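Phospholipase C-beta (PLC-beta) (Sepia officinalis, PDB 3QR0) is a multidomain phospholipase C of the beta type, with a PH domain, EF-hand-like helices, a TIM-barrel core built from X and Y regions, and a C2 domain. Local coordinates at residues Thr164-Lys169 against Gln178-Lys183; Arg44-Gly49 against Leu158-Thr163; Glu196-Pro201 against Tyr222-Glu227. All blocks are in the same frame, centred on the assembly; numbering follows the deposited sequence.

Contact 1 (Thr164-Lys169 against Gln178-Lys183)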
loop_
_atom_site.group_PDB
_atom_site.type_symbol
_atom_site.label_atom_id
_atom_site.label_comp_id
_atom_site.label_asym_id
_atom_site.label_seq_id
_atom_site.Cartn_x
_atom_site.Cartn_y
_atom_site.Cartn_z
ATOM N N THR A 164 -9.253 7.747 -26.114
ATOM C CA THR A 164 -8.963 9.144 -25.769
ATOM C C THR A 164 -7.513 9.502 -26.076
ATOM O O THR A 164 -7.255 10.377 -26.897
ATOM C CB THR A 164 -9.297 9.462 -24.291
ATOM O OG1 THR A 164 -8.376 8.786 -23.423
ATOM C CG2 THR A 164 -10.719 9.034 -23.961
ATOM N N VAL A 165 -6.571 8.815 -25.436
ATOM C CA VAL A 165 -5.146 9.115 -25.616
ATOM C C VAL A 165 -4.659 8.768 -27.021
ATOM O O VAL A 165 -4.006 9.584 -27.678
ATOM C CB VAL A 165 -4.263 8.356 -24.604
ATOM C CG1 VAL A 165 -2.790 8.706 -24.814
ATOM C CG2 VAL A 165 -4.694 8.665 -23.179
ATOM N N GLU A 166 -4.980 7.559 -27.475
ATOM C CA GLU A 166 -4.451 7.027 -28.737
ATOM C C GLU A 166 -5.317 7.328 -29.954
ATOM O O GLU A 166 -4.914 7.039 -31.081
ATOM C CB GLU A 166 -4.272 5.511 -28.638
ATOM C CG GLU A 166 -3.431 5.050 -27.458
ATOM C CD GLU A 166 -2.017 5.598 -27.488
ATOM O OE1 GLU A 166 -1.488 5.825 -28.596
ATOM O OE2 GLU A 166 -1.438 5.793 -26.400
ATOM N N MET A 167 -6.501 7.896 -29.738
ATOM C CA MET A 167 -7.442 8.111 -30.833
ATOM C C MET A 167 -6.955 9.220 -31.763
ATOM O O MET A 167 -6.481 10.264 -31.307
ATOM C CB MET A 167 -8.839 8.433 -30.299
ATOM C CG MET A 167 -9.914 8.402 -31.374
ATOM S SD MET A 167 -11.569 8.157 -30.716
ATOM C CE MET A 167 -11.887 9.760 -29.971
ATOM N N GLU A 168 -7.077 8.971 -33.067
ATOM C CA GLU A 168 -6.599 9.882 -34.109
ATOM C C GLU A 168 -7.711 10.122 -35.125
ATOM O O GLU A 168 -7.977 9.266 -35.969
ATOM C CB GLU A 168 -5.371 9.278 -34.806
ATOM C CG GLU A 168 -4.813 10.098 -35.977
ATOM C CD GLU A 168 -3.601 9.445 -36.635
ATOM O OE1 GLU A 168 -3.315 8.259 -36.337
ATOM O OE2 GLU A 168 -2.936 10.119 -37.457
ATOM N N LYS A 169 -8.354 11.286 -35.028
ATOM C CA LYS A 169 -9.433 11.681 -35.941
ATOM C C LYS A 169 -10.582 10.675 -35.891
ATOM O O LYS A 169 -10.954 10.079 -36.903
ATOM C CB LYS A 169 -8.897 11.864 -37.369
ATOM C CG LYS A 169 -7.592 12.654 -37.413
ATOM C CD LYS A 169 -7.365 13.352 -38.741
ATOM C CE LYS A 169 -6.086 14.186 -38.706
ATOM N NZ LYS A 169 -6.080 15.250 -39.747
ATOM N N GLN A 178 -1.847 -2.784 -30.491
ATOM C CA GLN A 178 -0.726 -3.710 -30.313
ATOM C C GLN A 178 0.330 -3.192 -29.332
ATOM O O GLN A 178 0.786 -3.943 -28.467
ATOM C CB GLN A 178 -0.082 -4.053 -31.661
ATOM C CG GLN A 178 -0.876 -5.081 -32.455
ATOM C CD GLN A 178 -0.371 -5.262 -33.874
ATOM O OE1 GLN A 178 0.307 -4.392 -34.426
ATOM N NE2 GLN A 178 -0.708 -6.399 -34.477
ATOM N N LYS A 179 0.708 -1.919 -29.454
ATOM C CA LYS A 179 1.742 -1.345 -28.579
ATOM C C LYS A 179 1.319 -1.324 -27.108
ATOM O O LYS A 179 2.157 -1.476 -26.226
ATOM C CB LYS A 179 2.153 0.065 -29.029
ATOM C CG LYS A 179 1.188 1.175 -28.654
ATOM C CD LYS A 179 1.759 2.551 -28.936
ATOM C CE LYS A 179 0.828 3.631 -28.404
ATOM N NZ LYS A 179 1.185 4.984 -28.900
ATOM N N CYS A 180 0.025 -1.131 -26.847
ATOM C CA CYS A 180 -0.479 -1.115 -25.472
ATOM C C CYS A 180 -0.476 -2.508 -24.832
ATOM O O CYS A 180 -0.487 -2.615 -23.605
ATOM C CB CYS A 180 -1.891 -0.515 -25.412
ATOM S SG CYS A 180 -1.981 1.279 -25.732
ATOM N N LEU A 181 -0.456 -3.565 -25.648
ATOM C CA LEU A 181 -0.547 -4.941 -25.142
ATOM C C LEU A 181 0.767 -5.731 -25.175
ATOM O O LEU A 181 1.036 -6.499 -24.251
ATOM C CB LEU A 181 -1.632 -5.724 -25.898
ATOM C CG LEU A 181 -3.086 -5.311 -25.643
ATOM C CD1 LEU A 181 -4.025 -6.046 -26.587
ATOM C CD2 LEU A 181 -3.490 -5.560 -24.196
ATOM N N SER A 182 1.577 -5.571 -26.222
ATOM C CA SER A 182 2.782 -6.405 -26.355
ATOM C C SER A 182 3.863 -5.838 -27.279
ATOM O O SER A 182 3.571 -5.121 -28.240
ATOM C CB SER A 182 2.392 -7.808 -26.837
ATOM O OG SER A 182 3.472 -8.715 -26.708
ATOM N N LYS A 183 5.113 -6.178 -26.960
ATOM C CA LYS A 183 6.269 -5.895 -27.811
ATOM C C LYS A 183 6.740 -7.155 -28.542
ATOM O O LYS A 183 7.698 -7.100 -29.316
ATOM C CB LYS A 183 7.423 -5.342 -26.966
ATOM C CG LYS A 183 7.098 -4.047 -26.237
ATOM C CD LYS A 183 8.261 -3.581 -25.361
ATOM C CE LYS A 183 7.971 -2.225 -24.729
ATOM N NZ LYS A 183 9.082 -1.763 -23.845
HETATM O O HOH W 1 0.898 7.113 -26.521
#
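E166 and K179 reach toward each other from opposite directions and meet in a salt bridge. K179 NZ lies 2.8 Å from E166 OE1 and donates a hydrogen bond to it. The ammonium group does not sit in the carboxylate plane. It comes from above, 38° out of it. The two chains differ in shape. E166 bends at chi2 (-60°), which turns its carboxylate across the gap. K179 runs extended beyond CG and brings NZ to E166 OE1. A water completes a small ring: it donates to E166 OE2 at 2.7 Å and accepts from K179 NZ at 3.2 Å. Both carboxylate oxygens are thus tied to K179, one directly and one through water. The second cation on E166 is R161, which forms a salt bridge to OE2. Two positive partners would be expected to keep the buried E166 ionised. K179 NZ in turn has a second acid partner in D61. The apolar part is thin: E166 CG and C180 SG are 4.4 Å apart. The pair joins the loop that leaves helix 151-165 to helix 174-181, with the short strand 171-173 between them in the chain. This is consistent with a helix-loop-helix unit of the EF-hand-like region. C180 and L181 pack on L158 of helix 151-165, L181 also touches I191 of helix 185-198, and V165 leans on Y53 of strand 51-54.

Contact 2 (Arg44-Gly49 against Leu158-Thr163)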
loop_
_atom_site.group_PDB
_atom_site.type_symbol
_atom_site.label_atom_id
_atom_site.label_comp_id
_atom_site.label_asym_id
_atom_site.label_seq_id
_atom_site.Cartn_x
_atom_site.Cartn_y
_atom_site.Cartn_z
ATOM N N ARG A 44 -5.089 17.149 -20.702
ATOM C CA ARG A 44 -6.438 16.613 -20.534
ATOM C C ARG A 44 -6.437 15.384 -19.633
ATOM O O ARG A 44 -5.411 14.716 -19.482
ATOM C CB ARG A 44 -7.045 16.257 -21.893
ATOM C CG ARG A 44 -7.024 17.395 -22.908
ATOM C CD ARG A 44 -7.561 16.945 -24.247
ATOM N NE ARG A 44 -9.000 16.704 -24.192
ATOM C CZ ARG A 44 -9.711 16.149 -25.169
ATOM N NH1 ARG A 44 -9.118 15.762 -26.294
ATOM N NH2 ARG A 44 -11.023 15.983 -25.022
ATOM N N VAL A 45 -7.593 15.115 -19.027
ATOM C CA VAL A 45 -7.833 13.893 -18.257
ATOM C C VAL A 45 -8.897 13.085 -18.992
ATOM O O VAL A 45 -9.871 13.649 -19.507
ATOM C CB VAL A 45 -8.340 14.214 -16.831
ATOM C CG1 VAL A 45 -8.478 12.937 -15.996
ATOM C CG2 VAL A 45 -7.405 15.217 -16.140
ATOM N N ASP A 46 -8.736 11.770 -19.058
ATOM C CA ASP A 46 -9.808 10.959 -19.637
ATOM C C ASP A 46 -11.028 10.984 -18.697
ATOM O O ASP A 46 -10.896 11.283 -17.503
ATOM C CB ASP A 46 -9.350 9.533 -19.915
ATOM C CG ASP A 46 -9.146 8.739 -18.653
ATOM O OD1 ASP A 46 -10.040 7.937 -18.305
ATOM O OD2 ASP A 46 -8.099 8.940 -18.000
ATOM N N PRO A 47 -12.224 10.679 -19.228
ATOM C CA PRO A 47 -13.430 10.787 -18.401
ATOM C C PRO A 47 -13.475 9.899 -17.146
ATOM O O PRO A 47 -14.289 10.165 -16.258
ATOM C CB PRO A 47 -14.558 10.404 -19.367
ATOM C CG PRO A 47 -14.015 10.647 -20.716
ATOM C CD PRO A 47 -12.546 10.348 -20.628
ATOM N N LYS A 48 -12.629 8.871 -17.062
ATOM C CA LYS A 48 -12.603 7.992 -15.880
ATOM C C LYS A 48 -11.513 8.341 -14.867
ATOM O O LYS A 48 -11.393 7.666 -13.849
ATOM C CB LYS A 48 -12.438 6.527 -16.306
ATOM C CG LYS A 48 -13.568 6.004 -17.187
ATOM C CD LYS A 48 -14.900 6.027 -16.462
ATOM C CE LYS A 48 -15.911 5.088 -17.109
ATOM N NZ LYS A 48 -17.129 4.927 -16.274
ATOM N N GLY A 49 -10.724 9.381 -15.139
ATOM C CA GLY A 49 -9.653 9.796 -14.235
ATOM C C GLY A 49 -8.504 8.800 -14.119
ATOM O O GLY A 49 -7.999 8.557 -13.022
ATOM N N LEU A 158 -7.817 0.412 -20.301
ATOM C CA LEU A 158 -7.176 0.259 -21.602
ATOM C C LEU A 158 -8.084 0.782 -22.716
ATOM O O LEU A 158 -7.613 1.450 -23.646
ATOM C CB LEU A 158 -6.820 -1.212 -21.859
ATOM C CG LEU A 158 -6.203 -1.568 -23.212
ATOM C CD1 LEU A 158 -4.909 -0.792 -23.436
ATOM C CD2 LEU A 158 -5.958 -3.063 -23.310
ATOM N N TYR A 159 -9.378 0.472 -22.624
ATOM C CA TYR A 159 -10.361 0.955 -23.597
ATOM C C TYR A 159 -10.369 2.483 -23.654
ATOM O O TYR A 159 -10.384 3.070 -24.738
ATOM C CB TYR A 159 -11.771 0.436 -23.270
ATOM C CG TYR A 159 -12.849 0.997 -24.171
ATOM C CD1 TYR A 159 -13.101 0.432 -25.412
ATOM C CD2 TYR A 159 -13.604 2.103 -23.785
ATOM C CE1 TYR A 159 -14.084 0.950 -26.254
ATOM C CE2 TYR A 159 -14.595 2.629 -24.619
ATOM C CZ TYR A 159 -14.825 2.045 -25.850
ATOM O OH TYR A 159 -15.793 2.550 -26.683
ATOM N N PHE A 160 -10.363 3.123 -22.489
ATOM C CA PHE A 160 -10.366 4.586 -22.442
ATOM C C PHE A 160 -9.046 5.194 -22.902
ATOM O O PHE A 160 -9.035 6.290 -23.476
ATOM C CB PHE A 160 -10.767 5.100 -21.061
ATOM C CG PHE A 160 -12.247 5.247 -20.899
ATOM C CD1 PHE A 160 -13.022 4.181 -20.457
ATOM C CD2 PHE A 160 -12.876 6.437 -21.234
ATOM C CE1 PHE A 160 -14.398 4.306 -20.320
ATOM C CE2 PHE A 160 -14.257 6.572 -21.095
ATOM C CZ PHE A 160 -15.016 5.502 -20.641
ATOM N N ARG A 161 -7.941 4.487 -22.683
ATOM C CA ARG A 161 -6.673 4.915 -23.249
ATOM C C ARG A 161 -6.771 4.930 -24.776
ATOM O O ARG A 161 -6.408 5.917 -25.422
ATOM C CB ARG A 161 -5.516 4.019 -22.815
ATOM C CG ARG A 161 -4.182 4.659 -23.130
ATOM C CD ARG A 161 -3.009 3.738 -22.963
ATOM N NE ARG A 161 -1.875 4.202 -23.764
ATOM C CZ ARG A 161 -0.610 3.828 -23.592
ATOM N NH1 ARG A 161 -0.272 2.983 -22.623
ATOM N NH2 ARG A 161 0.327 4.317 -24.393
ATOM N N LEU A 162 -7.279 3.839 -25.340
ATOM C CA LEU A 162 -7.381 3.698 -26.790
ATOM C C LEU A 162 -8.316 4.720 -27.445
ATOM O O LEU A 162 -8.033 5.193 -28.549
ATOM C CB LEU A 162 -7.815 2.275 -27.160
ATOM C CG LEU A 162 -6.755 1.201 -26.892
ATOM C CD1 LEU A 162 -7.337 -0.182 -27.099
ATOM C CD2 LEU A 162 -5.525 1.402 -27.782
ATOM N N THR A 163 -9.412 5.059 -26.770
ATOM C CA THR A 163 -10.422 5.958 -27.334
ATOM C C THR A 163 -10.243 7.435 -26.949
ATOM O O THR A 163 -11.004 8.283 -27.407
ATOM C CB THR A 163 -11.847 5.508 -26.953
ATOM O OG1 THR A 163 -12.016 5.548 -25.527
ATOM C CG2 THR A 163 -12.110 4.101 -27.469
#
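K48 lies across the ring of F160, and this is the tight part of the contact. K48 CG stands over the ring centre, 3.6 Å from the centroid and only 10° off the normal, a CH-pi contact. The bend at chi2 (-62°) brings K48 CE back to the ring, 3.6 Å from F160 CE1. P47 is looser: its CD is 4.0 Å from F160 CD2 and meets the ring obliquely. D46 OD1 only brushes F160 CB, at 4.0 Å. The polar bonds of D46 lie within its own loop. OD1 accepts from K48 N at 3.0 Å, an Asx turn, while OD2 takes the backbone N-H groups of Y50 and F51. G49 N bonds D46 O at 3.0 Å and closes the type I turn D46-G49. The D46 carboxylate bonds brace this turn, which presents P47 and K48 to the aromatic ring. No hydrogen bond crosses between the segments. On the loose side, K48 NZ bonds a glycerol, probably from the crystallisation liquor. The contact joins the PH domain to the EF-hand-like region. The loop after strand 39-45 rests on helix 151-165, where T164 touches D46 and P47 and E156 touches K48, while R161 leans on F51 of strand 51-54.

Contact 3 (Glu196-Pro201 against Tyr222-Glu227)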
loop_
_atom_site.group_PDB
_atom_site.type_symbol
_atom_site.label_atom_id
_atom_site.label_comp_id
_atom_site.label_asym_id
_atom_site.label_seq_id
_atom_site.Cartn_x
_atom_site.Cartn_y
_atom_site.Cartn_z
ATOM N N GLU A 196 -9.275 -9.658 -36.246
ATOM C CA GLU A 196 -9.878 -10.225 -37.450
ATOM C C GLU A 196 -11.125 -11.040 -37.110
ATOM O O GLU A 196 -12.166 -10.874 -37.737
ATOM C CB GLU A 196 -8.861 -11.096 -38.192
ATOM C CG GLU A 196 -9.217 -11.389 -39.640
ATOM C CD GLU A 196 -8.120 -12.152 -40.365
ATOM O OE1 GLU A 196 -7.320 -12.844 -39.692
ATOM O OE2 GLU A 196 -8.054 -12.062 -41.610
ATOM N N LYS A 197 -11.015 -11.906 -36.104
ATOM C CA LYS A 197 -12.130 -12.756 -35.670
ATOM C C LYS A 197 -13.365 -11.953 -35.248
ATOM O O LYS A 197 -14.496 -12.390 -35.458
ATOM C CB LYS A 197 -11.683 -13.657 -34.515
ATOM C CG LYS A 197 -12.717 -14.680 -34.078
ATOM C CD LYS A 197 -12.092 -15.745 -33.191
ATOM C CE LYS A 197 -13.069 -16.875 -32.899
ATOM N NZ LYS A 197 -12.412 -17.988 -32.156
ATOM N N ILE A 198 -13.134 -10.782 -34.658
ATOM C CA ILE A 198 -14.215 -9.900 -34.200
ATOM C C ILE A 198 -14.895 -9.153 -35.352
ATOM O O ILE A 198 -16.047 -8.728 -35.223
ATOM C CB ILE A 198 -13.681 -8.876 -33.158
ATOM C CG1 ILE A 198 -13.285 -9.593 -31.866
ATOM C CG2 ILE A 198 -14.711 -7.792 -32.858
ATOM C CD1 ILE A 198 -14.409 -10.374 -31.230
ATOM N N GLY A 199 -14.187 -9.002 -36.469
ATOM C CA GLY A 199 -14.700 -8.278 -37.631
ATOM C C GLY A 199 -14.169 -6.858 -37.745
ATOM O O GLY A 199 -14.727 -6.046 -38.485
ATOM N N TRP A 200 -13.093 -6.559 -37.016
ATOM C CA TRP A 200 -12.421 -5.262 -37.104
ATOM C C TRP A 200 -11.212 -5.348 -38.026
ATOM O O TRP A 200 -10.640 -6.427 -38.195
ATOM C CB TRP A 200 -11.926 -4.802 -35.729
ATOM C CG TRP A 200 -12.973 -4.262 -34.805
ATOM C CD1 TRP A 200 -14.213 -3.791 -35.134
ATOM C CD2 TRP A 200 -12.839 -4.084 -33.392
ATOM N NE1 TRP A 200 -14.867 -3.356 -34.009
ATOM C CE2 TRP A 200 -14.044 -3.522 -32.925
ATOM C CE3 TRP A 200 -11.818 -4.356 -32.472
ATOM C CZ2 TRP A 200 -14.259 -3.228 -31.576
ATOM C CZ3 TRP A 200 -12.031 -4.065 -31.132
ATOM C CH2 TRP A 200 -13.244 -3.507 -30.697
ATOM N N PRO A 201 -10.810 -4.205 -38.619
ATOM C CA PRO A 201 -9.548 -4.118 -39.352
ATOM C C PRO A 201 -8.364 -4.537 -38.486
ATOM O O PRO A 201 -8.264 -4.108 -37.335
ATOM C CB PRO A 201 -9.449 -2.630 -39.702
ATOM C CG PRO A 201 -10.848 -2.166 -39.766
ATOM C CD PRO A 201 -11.600 -2.964 -38.743
ATOM N N TYR A 222 -11.356 -9.316 -26.018
ATOM C CA TYR A 222 -10.756 -10.060 -24.901
ATOM C C TYR A 222 -11.056 -11.557 -25.024
ATOM O O TYR A 222 -10.154 -12.383 -24.896
ATOM C CB TYR A 222 -11.271 -9.541 -23.546
ATOM C CG TYR A 222 -10.678 -10.244 -22.335
ATOM C CD1 TYR A 222 -9.624 -9.682 -21.628
ATOM C CD2 TYR A 222 -11.184 -11.466 -21.892
ATOM C CE1 TYR A 222 -9.078 -10.322 -20.519
ATOM C CE2 TYR A 222 -10.644 -12.116 -20.788
ATOM C CZ TYR A 222 -9.589 -11.537 -20.104
ATOM O OH TYR A 222 -9.042 -12.168 -19.012
ATOM N N LEU A 223 -12.322 -11.891 -25.274
ATOM C CA LEU A 223 -12.741 -13.289 -25.430
ATOM C C LEU A 223 -12.014 -13.967 -26.592
ATOM O O LEU A 223 -11.621 -15.128 -26.487
ATOM C CB LEU A 223 -14.256 -13.388 -25.643
ATOM C CG LEU A 223 -15.165 -12.893 -24.514
ATOM C CD1 LEU A 223 -16.640 -13.032 -24.912
ATOM C CD2 LEU A 223 -14.880 -13.648 -23.230
ATOM N N ALA A 224 -11.840 -13.233 -27.689
ATOM C CA ALA A 224 -11.120 -13.730 -28.864
ATOM C C ALA A 224 -9.605 -13.830 -28.659
ATOM O O ALA A 224 -8.950 -14.641 -29.316
ATOM C CB ALA A 224 -11.413 -12.845 -30.072
ATOM N N LEU A 225 -9.051 -13.003 -27.772
ATOM C CA LEU A 225 -7.601 -12.933 -27.589
ATOM C C LEU A 225 -7.071 -14.003 -26.648
ATOM O O LEU A 225 -6.212 -14.798 -27.029
ATOM C CB LEU A 225 -7.178 -11.554 -27.068
ATOM C CG LEU A 225 -5.668 -11.366 -26.855
ATOM C CD1 LEU A 225 -4.905 -11.659 -28.144
ATOM C CD2 LEU A 225 -5.359 -9.963 -26.353
ATOM N N LEU A 226 -7.560 -14.007 -25.411
ATOM C CA LEU A 226 -7.041 -14.930 -24.406
ATOM C C LEU A 226 -7.754 -16.267 -24.490
ATOM O O LEU A 226 -8.950 -16.325 -24.770
ATOM C CB LEU A 226 -7.163 -14.357 -22.989
ATOM C CG LEU A 226 -6.193 -13.215 -22.680
ATOM C CD1 LEU A 226 -6.680 -11.939 -23.326
ATOM C CD2 LEU A 226 -6.006 -13.026 -21.185
ATOM N N GLU A 227 -6.993 -17.337 -24.265
ATOM C CA GLU A 227 -7.541 -18.681 -24.125
ATOM C C GLU A 227 -7.692 -18.972 -22.633
ATOM O O GLU A 227 -6.780 -19.496 -21.986
ATOM C CB GLU A 227 -6.632 -19.715 -24.803
ATOM C CG GLU A 227 -6.831 -19.789 -26.316
ATOM C CD GLU A 227 -5.708 -20.517 -27.050
ATOM O OE1 GLU A 227 -4.623 -20.731 -26.459
ATOM O OE2 GLU A 227 -5.913 -20.870 -28.233
#
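I198 and K197 both pack against the methyl group of A224, whose CB points toward them. The I198 side chain can be followed outward. Its CB is still 5.5 Å from A224 CB. Here the chain forks. The CG2 branch, anti to the backbone N, turns to its own segment and lies over the centre of the W200 ring, 4.2 Å above the plane. The CG1 branch takes the other course. It stands beside the backbone N, with chi1 at -68°, and comes within 4.2 Å of A224 CB. The tip, CD1, is the closest atom, 4.1 Å from A224 CB. T217 and K220 of helix 215-225 also touch I198.

The backbone just beyond I198 ends helix 185-198 in a Schellman motif. G199 takes a positive phi (101°). One of the two bonds back into the last turn is G199 N to E196 O, 3.0 Å. A side chain at this phi and psi would collide with the carbonyl O of I198, and glycine has none. The chain then turns away from the helix axis and brings W200 under I198. Helices 185-198 and 215-225 both belong to the EF-hand-like region, and the short strand 207-209 lies between them in the chain.

K197 meets A224 differently. Its aliphatic chain is extended and passes alongside the methyl, with CD 4.3 Å from A224 CB. A224 also touches A194, one turn earlier on the helix that carries K197. W200 stacks its ring on F213, and L225 O accepts a hydrogen bond from R190 of helix 185-198.

In the fold
None of the three contacts is fully buried. Contacts 1 and 2 are partly buried and share helix 151-165, while contact 3 is at the surface. Contact 1 is charged, contact 2 rests on an aromatic ring under the aliphatic part of a lysine side chain, and contact 3 is purely apolar. The first two touch each other through R161 of the 158-163 segment. Contact 2 is the one that crosses between family regions, from PH to EF-hand-like. Contacts 1 and 3 stay within the EF-hand-like region. They use successive helices, 174-181 and 185-198, and meet where L181 packs on L225. Contacts 2 and 3 do not touch.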